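PDB 5IG2: short-chain dehydrogenase/reductase SDR from Burkholderia phymatum, which binds NAD and is probably an oxidoreductase that acts on the CH-OH group of its substrate. Local coordinates for residues 40-45 against 87-92; 16-21 against 79-84; 132-137 against 144-149. One frame throughout, in Å; residues are numbered along the deposited sequence.

All three contacts pack a helix against the parallel sheet of the nucleotide-binding fold. Contacts 1 and 2 share helix 75-89, which they join to the neighbouring strands 40-45 and 16-20. Contact 3 uses the next helix, 112-140, and strand 144-149. The two helices lie against each other, with Ala82 of contact 2 touching Val132, Phe133 and Ile136 of contact 3. Contacts 2 and 3 are buried and aliphatic, with a methionine added in contact 3. Contact 1 is only partly buried, at the helix end, and mixes a lysine chain, an aromatic ring and a water. In each contact the strand segment reaches NAD at its C-terminal residue.

Contact 1 of 3, residues 40-45 against 87-92; sequences KLVLAD and EAFGKV. With NAD (nicotinamide-adenine-dinucleotide), chain F.
Lys40 and Phe89 carry most of this contact. The aliphatic part of the lysine lies over one face of the phenyl ring. Lys40 CB stands 3.8 Å from the centroid of the Phe89 ring and only 4° off its normal, a CH-pi contact over the middle of the face. The chain is extended beyond CG and runs across the ring, which brings Lys40 CD to 3.6 Å from Phe89 CD1. Ala88 CB lies over the opposite face, off toward the rim.

Two groups meet the ring at its edge. Val42 CG2 lies in the ring plane, 3.7 Å from Phe89 CD2. The carbonyl atom Leu41 O comes close to the plane, 3.6 Å from Phe89 CE2. The ring also touches Val16 on the adjoining strand.

No direct hydrogen bond joins the two segments. A water bridges them instead. It accepts from Lys40 NZ at 3.0 Å and donates to Phe89 O at 2.8 Å. This carbonyl belongs to the last residue of helix 75-89. Gly90 then leaves the helix with positive phi.

At the other end of the segment Asp45 binds the cofactor. Asp45 OD1 accepts from NAD O2B at 2.7 Å, and Asp45 OD2 accepts from NAD O3B at 2.7 Å. Both oxygens have a second donor, Asp47 N for OD1 and Gly23 N for OD2, which hold the carboxylate in place. An acidic residue gripping both adenosine ribose hydroxyls near the C-terminal end of the second strand is characteristic of NAD-binding Rossmann folds.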
loop_
_atom_site.group_PDB
_atom_site.type_symbol
_atom_site.label_atom_id
_atom_site.label_comp_id
_atom_site.label_asym_id
_atom_site.label_seq_id
_atom_site.Cartn_x
_atom_site.Cartn_y
_atom_site.Cartn_z
ATOM N N LYS B 40 -0.259 45.693 23.494
ATOM C CA LYS B 40 0.829 45.306 24.384
ATOM C C LYS B 40 0.239 44.623 25.608
ATOM O O LYS B 40 -0.794 45.051 26.122
ATOM C CB LYS B 40 1.641 46.534 24.791
ATOM C CG LYS B 40 2.223 47.285 23.595
ATOM C CD LYS B 40 2.728 48.661 23.974
ATOM C CE LYS B 40 3.243 49.394 22.752
ATOM N NZ LYS B 40 3.957 50.642 23.118
ATOM N N LEU B 41 0.871 43.538 26.060
ATOM C CA LEU B 41 0.248 42.639 27.030
ATOM C C LEU B 41 1.036 42.592 28.329
ATOM O O LEU B 41 2.257 42.391 28.312
ATOM C CB LEU B 41 0.115 41.215 26.479
ATOM C CG LEU B 41 -0.682 41.083 25.183
ATOM C CD1 LEU B 41 -0.636 39.648 24.691
ATOM C CD2 LEU B 41 -2.127 41.557 25.382
ATOM N N VAL B 42 0.324 42.759 29.446
ATOM C CA VAL B 42 0.845 42.510 30.790
ATOM C C VAL B 42 0.023 41.365 31.369
ATOM O O VAL B 42 -1.154 41.546 31.703
ATOM C CB VAL B 42 0.775 43.763 31.675
ATOM C CG1 VAL B 42 1.335 43.479 33.066
ATOM C CG2 VAL B 42 1.526 44.919 31.010
ATOM N N LEU B 43 0.621 40.180 31.467
ATOM C CA LEU B 43 -0.106 38.966 31.820
ATOM C C LEU B 43 0.260 38.526 33.231
ATOM O O LEU B 43 1.442 38.475 33.583
ATOM C CB LEU B 43 0.189 37.852 30.814
ATOM C CG LEU B 43 -0.060 38.214 29.341
ATOM C CD1 LEU B 43 0.117 37.002 28.439
ATOM C CD2 LEU B 43 -1.443 38.821 29.153
ATOM N N ALA B 44 -0.755 38.203 34.033
ATOM C CA ALA B 44 -0.577 37.915 35.450
ATOM C C ALA B 44 -1.275 36.616 35.826
ATOM O O ALA B 44 -2.387 36.338 35.368
ATOM C CB ALA B 44 -1.118 39.057 36.319
ATOM N N ASP B 45 -0.628 35.838 36.687
ATOM C CA ASP B 45 -1.171 34.569 37.147
ATOM C C ASP B 45 -0.314 34.097 38.312
ATOM O O ASP B 45 0.840 34.501 38.442
ATOM C CB ASP B 45 -1.188 33.523 36.018
ATOM C CG ASP B 45 -2.307 32.487 36.183
ATOM O OD1 ASP B 45 -2.301 31.752 37.198
ATOM O OD2 ASP B 45 -3.183 32.397 35.283
ATOM N N GLU B 87 5.908 50.523 34.171
ATOM C CA GLU B 87 7.341 50.525 33.891
ATOM C C GLU B 87 7.632 49.972 32.494
ATOM O O GLU B 87 8.498 50.494 31.782
ATOM C CB GLU B 87 8.079 49.735 34.976
ATOM C CG GLU B 87 9.563 49.499 34.725
ATOM C CD GLU B 87 10.364 50.787 34.548
ATOM O OE1 GLU B 87 11.379 50.759 33.811
ATOM O OE2 GLU B 87 9.984 51.822 35.140
ATOM N N ALA B 88 6.892 48.945 32.064
ATOM C CA ALA B 88 7.152 48.359 30.753
ATOM C C ALA B 88 6.533 49.174 29.623
ATOM O O ALA B 88 7.148 49.330 28.567
ATOM C CB ALA B 88 6.632 46.920 30.701
ATOM N N PHE B 89 5.317 49.688 29.804
ATOM C CA PHE B 89 4.600 50.280 28.688
ATOM C C PHE B 89 4.034 51.670 28.951
ATOM O O PHE B 89 3.446 52.253 28.033
ATOM C CB PHE B 89 3.456 49.355 28.246
ATOM C CG PHE B 89 3.910 47.992 27.823
ATOM C CD1 PHE B 89 4.818 47.839 26.786
ATOM C CD2 PHE B 89 3.416 46.856 28.454
ATOM C CE1 PHE B 89 5.230 46.578 26.384
ATOM C CE2 PHE B 89 3.832 45.588 28.059
ATOM C CZ PHE B 89 4.735 45.450 27.020
ATOM N N GLY B 90 4.168 52.209 30.167
ATOM C CA GLY B 90 3.792 53.584 30.454
ATOM C C GLY B 90 2.311 53.860 30.653
ATOM O O GLY B 90 1.966 54.930 31.175
ATOM N N LYS B 91 1.428 52.944 30.259
ATOM C CA LYS B 91 -0.010 53.168 30.250
ATOM C C LYS B 91 -0.701 51.849 30.563
ATOM O O LYS B 91 -0.127 50.774 30.379
ATOM C CB LYS B 91 -0.516 53.669 28.888
ATOM C CG LYS B 91 0.214 54.861 28.278
ATOM C CD LYS B 91 -0.349 56.178 28.785
ATOM C CE LYS B 91 0.210 57.365 28.000
ATOM N NZ LYS B 91 -0.191 57.335 26.557
ATOM N N VAL B 92 -1.949 51.943 31.023
ATOM C CA VAL B 92 -2.860 50.803 31.089
ATOM C C VAL B 92 -4.194 51.245 30.497
ATOM O O VAL B 92 -4.798 52.209 30.979
ATOM C CB VAL B 92 -3.057 50.290 32.526
ATOM C CG1 VAL B 92 -4.018 49.107 32.523
ATOM C CG2 VAL B 92 -1.727 49.906 33.153
HETATM P PA NAD F . -8.834 28.627 34.457
HETATM O O1A NAD F . -8.518 27.745 35.601
HETATM O O2A NAD F . -8.524 27.997 33.090
HETATM O O5B NAD F . -8.124 30.050 34.535
HETATM C C5B NAD F . -8.149 30.823 35.750
HETATM C C4B NAD F . -6.727 31.201 36.059
HETATM O O4B NAD F . -6.698 32.011 37.255
HETATM C C3B NAD F . -5.763 30.026 36.297
HETATM O O3B NAD F . -4.640 30.089 35.425
HETATM C C2B NAD F . -5.328 30.203 37.760
HETATM O O2B NAD F . -3.973 29.830 37.977
HETATM C C1B NAD F . -5.505 31.704 37.942
HETATM N N9A NAD F . -5.633 32.130 39.330
HETATM C C8A NAD F . -6.320 31.503 40.336
HETATM N N7A NAD F . -6.161 32.053 41.516
HETATM C C5A NAD F . -5.313 33.122 41.267
HETATM C C6A NAD F . -4.749 34.099 42.108
HETATM N N6A NAD F . -4.890 34.106 43.436
HETATM N N1A NAD F . -3.980 35.052 41.536
HETATM C C2A NAD F . -3.780 35.008 40.213
HETATM N N3A NAD F . -4.236 34.120 39.322
HETATM C C4A NAD F . -4.997 33.194 39.920
HETATM O O3 NAD F . -10.372 29.024 34.499
HETATM P PN NAD F . -11.229 30.075 33.653
HETATM O O1N NAD F . -10.435 30.573 32.502
HETATM O O2N NAD F . -12.544 29.443 33.402
HETATM O O5D NAD F . -11.399 31.212 34.755
HETATM C C5D NAD F . -11.441 32.610 34.395
HETATM C C4D NAD F . -12.664 33.222 35.033
HETATM O O4D NAD F . -13.863 32.768 34.361
HETATM C C3D NAD F . -12.862 32.908 36.521
HETATM O O3D NAD F . -13.234 34.095 37.212
HETATM C C2D NAD F . -14.036 31.927 36.510
HETATM O O2D NAD F . -14.752 31.983 37.737
HETATM C C1D NAD F . -14.825 32.495 35.340
HETATM N N1N NAD F . -15.903 31.582 34.722
HETATM C C2N NAD F . -15.529 30.404 34.190
HETATM C C3N NAD F . -16.469 29.585 33.592
HETATM C C7N NAD F . -16.114 28.338 32.844
HETATM O O7N NAD F . -16.993 27.490 32.626
HETATM N N7N NAD F . -14.842 28.134 32.542
HETATM C C4N NAD F . -17.790 30.012 33.546
HETATM C C5N NAD F . -18.143 31.237 34.086
HETATM C C6N NAD F . -17.180 32.013 34.680
HETATM O O HOH W 1 2.627 52.065 25.408
#

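Contact 2 of 3, residues 16-21 against 79-84; sequences VAVITG and QALADA. With NAD (nicotinamide-adenine-dinucleotide), chain F.
Val18 and Leu81 meet tip to tip between strand 16-20 and helix 75-89. This is the tight part of the contact, where Val18 CG1 lies 3.7 Å from Leu81 CD2. Leu81 CG is anti to the backbone N (chi1 177°), and the side chain reaches from the helix toward the sheet. There it also packs on Val42 and Ala44 of the next strand. Thr20 adds a slacker touch, with its CG2 at 4.4 Å from Leu81 CD2. The hydroxyl of Thr20 is used differently: its OG1 is hydrogen-bonded to Asn98 N and Ala99 N.

The helix turns a more exposed, more polar side to solvent at Ala80 and Asp83. Gln79 NE2 donates to Asp83 OD1 over 3.1 Å, with an angle of 153° at the hydrogen. The acceptor lies close to the Gln79 amide plane, but the donor comes from above the carboxylate, 35° out of its plane. This bond spans one helical turn, beside the backbone bond from Asp83 N to Gln79 O.

The strand ends at Thr20. Gly21 follows, and its CA lies 3.5 Å from NAD O4B. Without a side chain, the glycine lets the ribose come close. Thr20 and Gly21 open the TGxxxGxG loop after the first strand, the cofactor-binding signature of classical short-chain dehydrogenases with a Rossmann fold.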
loop_
_atom_site.group_PDB
_atom_site.type_symbol
_atom_site.label_atom_id
_atom_site.label_comp_id
_atom_site.label_asym_id
_atom_site.label_seq_id
_atom_site.Cartn_x
_atom_site.Cartn_y
_atom_site.Cartn_z
ATOM N N VAL B 16 -2.520 49.091 25.837
ATOM C CA VAL B 16 -1.970 48.176 26.833
ATOM C C VAL B 16 -3.102 47.449 27.551
ATOM O O VAL B 16 -3.989 48.085 28.136
ATOM C CB VAL B 16 -1.078 48.916 27.841
ATOM C CG1 VAL B 16 -0.554 47.951 28.881
ATOM C CG2 VAL B 16 0.070 49.599 27.112
ATOM N N ALA B 17 -3.049 46.118 27.535
ATOM C CA ALA B 17 -3.995 45.276 28.262
ATOM C C ALA B 17 -3.287 44.574 29.415
ATOM O O ALA B 17 -2.193 44.028 29.241
ATOM C CB ALA B 17 -4.637 44.243 27.337
ATOM N N VAL B 18 -3.905 44.615 30.592
ATOM C CA VAL B 18 -3.485 43.845 31.759
ATOM C C VAL B 18 -4.526 42.760 31.971
ATOM O O VAL B 18 -5.723 43.060 32.087
ATOM C CB VAL B 18 -3.361 44.732 33.012
ATOM C CG1 VAL B 18 -3.054 43.885 34.257
ATOM C CG2 VAL B 18 -2.305 45.810 32.809
ATOM N N ILE B 19 -4.080 41.505 32.024
ATOM C CA ILE B 19 -4.984 40.366 32.122
ATOM C C ILE B 19 -4.554 39.499 33.293
ATOM O O ILE B 19 -3.411 39.024 33.328
ATOM C CB ILE B 19 -5.004 39.530 30.834
ATOM C CG1 ILE B 19 -5.410 40.388 29.637
ATOM C CG2 ILE B 19 -5.930 38.330 31.000
ATOM C CD1 ILE B 19 -4.915 39.820 28.313
ATOM N N THR B 20 -5.466 39.276 34.239
ATOM C CA THR B 20 -5.222 38.330 35.317
ATOM C C THR B 20 -5.810 36.969 34.951
ATOM O O THR B 20 -6.743 36.868 34.143
ATOM C CB THR B 20 -5.793 38.847 36.647
ATOM O OG1 THR B 20 -7.212 38.665 36.697
ATOM C CG2 THR B 20 -5.486 40.324 36.797
ATOM N N GLY B 21 -5.243 35.914 35.537
ATOM C CA GLY B 21 -5.606 34.572 35.126
ATOM C C GLY B 21 -5.163 34.241 33.715
ATOM O O GLY B 21 -5.784 33.399 33.051
ATOM N N GLN B 79 -0.799 45.902 43.244
ATOM C CA GLN B 79 -0.093 47.167 43.068
ATOM C C GLN B 79 1.225 46.960 42.323
ATOM O O GLN B 79 1.594 47.769 41.465
ATOM C CB GLN B 79 0.159 47.826 44.422
ATOM C CG GLN B 79 0.858 49.176 44.319
ATOM C CD GLN B 79 0.010 50.237 43.629
ATOM O OE1 GLN B 79 -1.073 50.595 44.107
ATOM N NE2 GLN B 79 0.508 50.755 42.505
ATOM N N ALA B 80 1.943 45.875 42.634
ATOM C CA ALA B 80 3.197 45.599 41.942
ATOM C C ALA B 80 2.960 45.312 40.464
ATOM O O ALA B 80 3.796 45.659 39.621
ATOM C CB ALA B 80 3.915 44.427 42.612
ATOM N N LEU B 81 1.823 44.692 40.141
ATOM C CA LEU B 81 1.473 44.422 38.753
ATOM C C LEU B 81 1.247 45.718 37.978
ATOM O O LEU B 81 1.697 45.848 36.832
ATOM C CB LEU B 81 0.231 43.528 38.706
ATOM C CG LEU B 81 -0.334 43.203 37.322
ATOM C CD1 LEU B 81 0.666 42.364 36.526
ATOM C CD2 LEU B 81 -1.690 42.510 37.434
ATOM N N ALA B 82 0.542 46.684 38.579
ATOM C CA ALA B 82 0.388 47.986 37.944
ATOM C C ALA B 82 1.740 48.656 37.748
ATOM O O ALA B 82 2.002 49.234 36.687
ATOM C CB ALA B 82 -0.530 48.883 38.772
ATOM N N ASP B 83 2.615 48.583 38.756
ATOM C CA ASP B 83 3.940 49.194 38.635
ATOM C C ASP B 83 4.737 48.569 37.495
ATOM O O ASP B 83 5.425 49.274 36.745
ATOM C CB ASP B 83 4.719 49.063 39.945
ATOM C CG ASP B 83 4.039 49.764 41.119
ATOM O OD1 ASP B 83 3.139 50.609 40.902
ATOM O OD2 ASP B 83 4.423 49.470 42.271
ATOM N N ALA B 84 4.667 47.244 37.351
ATOM C CA ALA B 84 5.357 46.590 36.245
ATOM C C ALA B 84 4.742 46.983 34.904
ATOM O O ALA B 84 5.464 47.181 33.916
ATOM C CB ALA B 84 5.325 45.074 36.436
HETATM P PA NAD F . -8.834 28.627 34.457
HETATM O O1A NAD F . -8.518 27.745 35.601
HETATM O O2A NAD F . -8.524 27.997 33.090
HETATM O O5B NAD F . -8.124 30.050 34.535
HETATM C C5B NAD F . -8.149 30.823 35.750
HETATM C C4B NAD F . -6.727 31.201 36.059
HETATM O O4B NAD F . -6.698 32.011 37.255
HETATM C C3B NAD F . -5.763 30.026 36.297
HETATM O O3B NAD F . -4.640 30.089 35.425
HETATM C C2B NAD F . -5.328 30.203 37.760
HETATM O O2B NAD F . -3.973 29.830 37.977
HETATM C C1B NAD F . -5.505 31.704 37.942
HETATM N N9A NAD F . -5.633 32.130 39.330
HETATM C C8A NAD F . -6.320 31.503 40.336
HETATM N N7A NAD F . -6.161 32.053 41.516
HETATM C C5A NAD F . -5.313 33.122 41.267
HETATM C C6A NAD F . -4.749 34.099 42.108
HETATM N N6A NAD F . -4.890 34.106 43.436
HETATM N N1A NAD F . -3.980 35.052 41.536
HETATM C C2A NAD F . -3.780 35.008 40.213
HETATM N N3A NAD F . -4.236 34.120 39.322
HETATM C C4A NAD F . -4.997 33.194 39.920
HETATM O O3 NAD F . -10.372 29.024 34.499
HETATM P PN NAD F . -11.229 30.075 33.653
HETATM O O1N NAD F . -10.435 30.573 32.502
HETATM O O2N NAD F . -12.544 29.443 33.402
HETATM O O5D NAD F . -11.399 31.212 34.755
HETATM C C5D NAD F . -11.441 32.610 34.395
HETATM C C4D NAD F . -12.664 33.222 35.033
HETATM O O4D NAD F . -13.863 32.768 34.361
HETATM C C3D NAD F . -12.862 32.908 36.521
HETATM O O3D NAD F . -13.234 34.095 37.212
HETATM C C2D NAD F . -14.036 31.927 36.510
HETATM O O2D NAD F . -14.752 31.983 37.737
HETATM C C1D NAD F . -14.825 32.495 35.340
HETATM N N1N NAD F . -15.903 31.582 34.722
HETATM C C2N NAD F . -15.529 30.404 34.190
HETATM C C3N NAD F . -16.469 29.585 33.592
HETATM C C7N NAD F . -16.114 28.338 32.844
HETATM O O7N NAD F . -16.993 27.490 32.626
HETATM N N7N NAD F . -14.842 28.134 32.542
HETATM C C4N NAD F . -17.790 30.012 33.546
HETATM C C5N NAD F . -18.143 31.237 34.086
HETATM C C6N NAD F . -17.180 32.013 34.680
#

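Contact 3 of 3, residues 132-137 against 144-149; sequences VFAPIM and AHIVNT. With NAD (nicotinamide-adenine-dinucleotide), chain F.
Met137 N bonds to Phe133 O at 2.9 Å, and this helical turn carries the main side chain of the contact. The turn spans Pro135, where the helix is kinked because the proline N has no bond to the turn before. No hydrogen bond links helix and strand; the packing is apolar. Met137 CG lies beside the backbone N and anti to the carbonyl carbon (chi1 -67°), and the chain beyond it is extended and runs at a slant over the strand. Its base rests on Ala144, with Met137 CB 3.8 Å from Ala144 CB. The Met137 and Ile146 side chains cross, with Met137 SD 3.6 Å from Ile146 CG1. The terminal methyl goes further, placing Met137 CE 3.9 Å from His145 O. Ala134 CB closes on Ile146 CD1 at 4.2 Å, a looser touch.

Helix 112-140 and strand 144-149 belong to a beta-alpha-beta crossover of the Rossmann fold, which starts from strand 94-97. Their local axes run nearly antiparallel, at 165°, and approach to 9.4 Å. Trp108 of a second subunit packs on Ala134 and Pro135.

His145 points away from the helix, and its NE2 is hydrogen-bonded to Ser192 OG. At the strand's end Thr149 reaches the cofactor, its CG2 3.3 Å from NAD O4D, while Thr149 OG1 is hydrogen-bonded to Asn98 OD1.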
loop_
_atom_site.group_PDB
_atom_site.type_symbol
_atom_site.label_atom_id
_atom_site.label_comp_id
_atom_site.label_asym_id
_atom_site.label_seq_id
_atom_site.Cartn_x
_atom_site.Cartn_y
_atom_site.Cartn_z
ATOM N N VAL B 132 -6.667 49.676 42.358
ATOM C CA VAL B 132 -5.327 50.047 41.925
ATOM C C VAL B 132 -5.355 50.713 40.554
ATOM O O VAL B 132 -4.712 51.746 40.337
ATOM C CB VAL B 132 -4.408 48.813 41.933
ATOM C CG1 VAL B 132 -3.120 49.113 41.185
ATOM C CG2 VAL B 132 -4.115 48.388 43.383
ATOM N N PHE B 133 -6.100 50.144 39.612
ATOM C CA PHE B 133 -5.967 50.567 38.221
ATOM C C PHE B 133 -6.943 51.669 37.819
ATOM O O PHE B 133 -6.616 52.472 36.931
ATOM C CB PHE B 133 -6.148 49.368 37.282
ATOM C CG PHE B 133 -4.980 48.425 37.268
ATOM C CD1 PHE B 133 -3.921 48.628 36.400
ATOM C CD2 PHE B 133 -4.947 47.327 38.119
ATOM C CE1 PHE B 133 -2.848 47.745 36.378
ATOM C CE2 PHE B 133 -3.870 46.446 38.107
ATOM C CZ PHE B 133 -2.825 46.656 37.237
ATOM N N ALA B 134 -8.137 51.726 38.420
ATOM C CA ALA B 134 -9.064 52.797 38.054
ATOM C C ALA B 134 -8.458 54.183 38.240
ATOM O O ALA B 134 -8.592 55.009 37.322
ATOM C CB ALA B 134 -10.387 52.657 38.816
ATOM N N PRO B 135 -7.776 54.508 39.352
ATOM C CA PRO B 135 -7.155 55.843 39.438
ATOM C C PRO B 135 -6.121 56.084 38.358
ATOM O O PRO B 135 -6.027 57.200 37.826
ATOM C CB PRO B 135 -6.513 55.854 40.835
ATOM C CG PRO B 135 -7.217 54.794 41.590
ATOM C CD PRO B 135 -7.556 53.733 40.585
ATOM N N ILE B 136 -5.333 55.060 38.024
ATOM C CA ILE B 136 -4.353 55.201 36.949
ATOM C C ILE B 136 -5.057 55.545 35.644
ATOM O O ILE B 136 -4.670 56.479 34.934
ATOM C CB ILE B 136 -3.517 53.916 36.812
ATOM C CG1 ILE B 136 -2.708 53.659 38.081
ATOM C CG2 ILE B 136 -2.607 53.996 35.600
ATOM C CD1 ILE B 136 -2.144 52.249 38.150
ATOM N N MET B 137 -6.116 54.798 35.316
ATOM C CA MET B 137 -6.829 55.032 34.067
ATOM C C MET B 137 -7.493 56.402 34.053
ATOM O O MET B 137 -7.472 57.094 33.030
ATOM C CB MET B 137 -7.868 53.941 33.845
ATOM C CG MET B 137 -7.279 52.578 33.608
ATOM S SD MET B 137 -8.587 51.346 33.582
ATOM C CE MET B 137 -7.693 49.960 32.867
ATOM N N ALA B 144 -10.305 54.163 28.333
ATOM C CA ALA B 144 -9.867 52.971 29.041
ATOM C C ALA B 144 -11.104 52.200 29.465
ATOM O O ALA B 144 -12.215 52.738 29.482
ATOM C CB ALA B 144 -8.987 53.316 30.250
ATOM N N HIS B 145 -10.905 50.926 29.810
ATOM C CA HIS B 145 -12.039 50.049 30.076
ATOM C C HIS B 145 -11.600 48.915 30.995
ATOM O O HIS B 145 -10.522 48.337 30.811
ATOM C CB HIS B 145 -12.610 49.490 28.761
ATOM C CG HIS B 145 -14.074 49.182 28.804
ATOM N ND1 HIS B 145 -15.043 50.151 28.662
ATOM C CD2 HIS B 145 -14.734 48.008 28.950
ATOM C CE1 HIS B 145 -16.237 49.590 28.724
ATOM N NE2 HIS B 145 -16.078 48.290 28.903
ATOM N N ILE B 146 -12.452 48.597 31.968
ATOM C CA ILE B 146 -12.239 47.514 32.922
ATOM C C ILE B 146 -13.300 46.443 32.693
ATOM O O ILE B 146 -14.502 46.742 32.704
ATOM C CB ILE B 146 -12.311 48.033 34.365
ATOM C CG1 ILE B 146 -11.201 49.067 34.610
ATOM C CG2 ILE B 146 -12.307 46.847 35.357
ATOM C CD1 ILE B 146 -11.369 49.841 35.894
ATOM N N VAL B 147 -12.863 45.198 32.510
ATOM C CA VAL B 147 -13.766 44.066 32.340
ATOM C C VAL B 147 -13.581 43.121 33.513
ATOM O O VAL B 147 -12.469 42.619 33.745
ATOM C CB VAL B 147 -13.523 43.322 31.026
ATOM C CG1 VAL B 147 -14.471 42.153 30.954
ATOM C CG2 VAL B 147 -13.695 44.263 29.834
ATOM N N ASN B 148 -14.669 42.861 34.233
ATOM C CA ASN B 148 -14.678 41.916 35.343
ATOM C C ASN B 148 -15.391 40.642 34.916
ATOM O O ASN B 148 -16.523 40.697 34.419
ATOM C CB ASN B 148 -15.369 42.519 36.572
ATOM C CG ASN B 148 -14.626 43.715 37.121
ATOM O OD1 ASN B 148 -13.414 43.859 36.909
ATOM N ND2 ASN B 148 -15.342 44.581 37.830
ATOM N N THR B 149 -14.739 39.496 35.116
ATOM C CA THR B 149 -15.358 38.210 34.809
ATOM C C THR B 149 -16.189 37.756 36.000
ATOM O O THR B 149 -15.643 37.430 37.060
ATOM C CB THR B 149 -14.325 37.144 34.469
ATOM O OG1 THR B 149 -13.463 37.622 33.432
ATOM C CG2 THR B 149 -15.052 35.871 34.003
HETATM P PA NAD F . -8.834 28.627 34.457
HETATM O O1A NAD F . -8.518 27.745 35.601
HETATM O O2A NAD F . -8.524 27.997 33.090
HETATM O O5B NAD F . -8.124 30.050 34.535
HETATM C C5B NAD F . -8.149 30.823 35.750
HETATM C C4B NAD F . -6.727 31.201 36.059
HETATM O O4B NAD F . -6.698 32.011 37.255
HETATM C C3B NAD F . -5.763 30.026 36.297
HETATM O O3B NAD F . -4.640 30.089 35.425
HETATM C C2B NAD F . -5.328 30.203 37.760
HETATM O O2B NAD F . -3.973 29.830 37.977
HETATM C C1B NAD F . -5.505 31.704 37.942
HETATM N N9A NAD F . -5.633 32.130 39.330
HETATM C C8A NAD F . -6.320 31.503 40.336
HETATM N N7A NAD F . -6.161 32.053 41.516
HETATM C C5A NAD F . -5.313 33.122 41.267
HETATM C C6A NAD F . -4.749 34.099 42.108
HETATM N N6A NAD F . -4.890 34.106 43.436
HETATM N N1A NAD F . -3.980 35.052 41.536
HETATM C C2A NAD F . -3.780 35.008 40.213
HETATM N N3A NAD F . -4.236 34.120 39.322
HETATM C C4A NAD F . -4.997 33.194 39.920
HETATM O O3 NAD F . -10.372 29.024 34.499
HETATM P PN NAD F . -11.229 30.075 33.653
HETATM O O1N NAD F . -10.435 30.573 32.502
HETATM O O2N NAD F . -12.544 29.443 33.402
HETATM O O5D NAD F . -11.399 31.212 34.755
HETATM C C5D NAD F . -11.441 32.610 34.395
HETATM C C4D NAD F . -12.664 33.222 35.033
HETATM O O4D NAD F . -13.863 32.768 34.361
HETATM C C3D NAD F . -12.862 32.908 36.521
HETATM O O3D NAD F . -13.234 34.095 37.212
HETATM C C2D NAD F . -14.036 31.927 36.510
HETATM O O2D NAD F . -14.752 31.983 37.737
HETATM C C1D NAD F . -14.825 32.495 35.340
HETATM N N1N NAD F . -15.903 31.582 34.722
HETATM C C2N NAD F . -15.529 30.404 34.190
HETATM C C3N NAD F . -16.469 29.585 33.592
HETATM C C7N NAD F . -16.114 28.338 32.844
HETATM O O7N NAD F . -16.993 27.490 32.626
HETATM N N7N NAD F . -14.842 28.134 32.542
HETATM C C4N NAD F . -17.790 30.012 33.546
HETATM C C5N NAD F . -18.143 31.237 34.086
HETATM C C6N NAD F . -17.180 32.013 34.680
#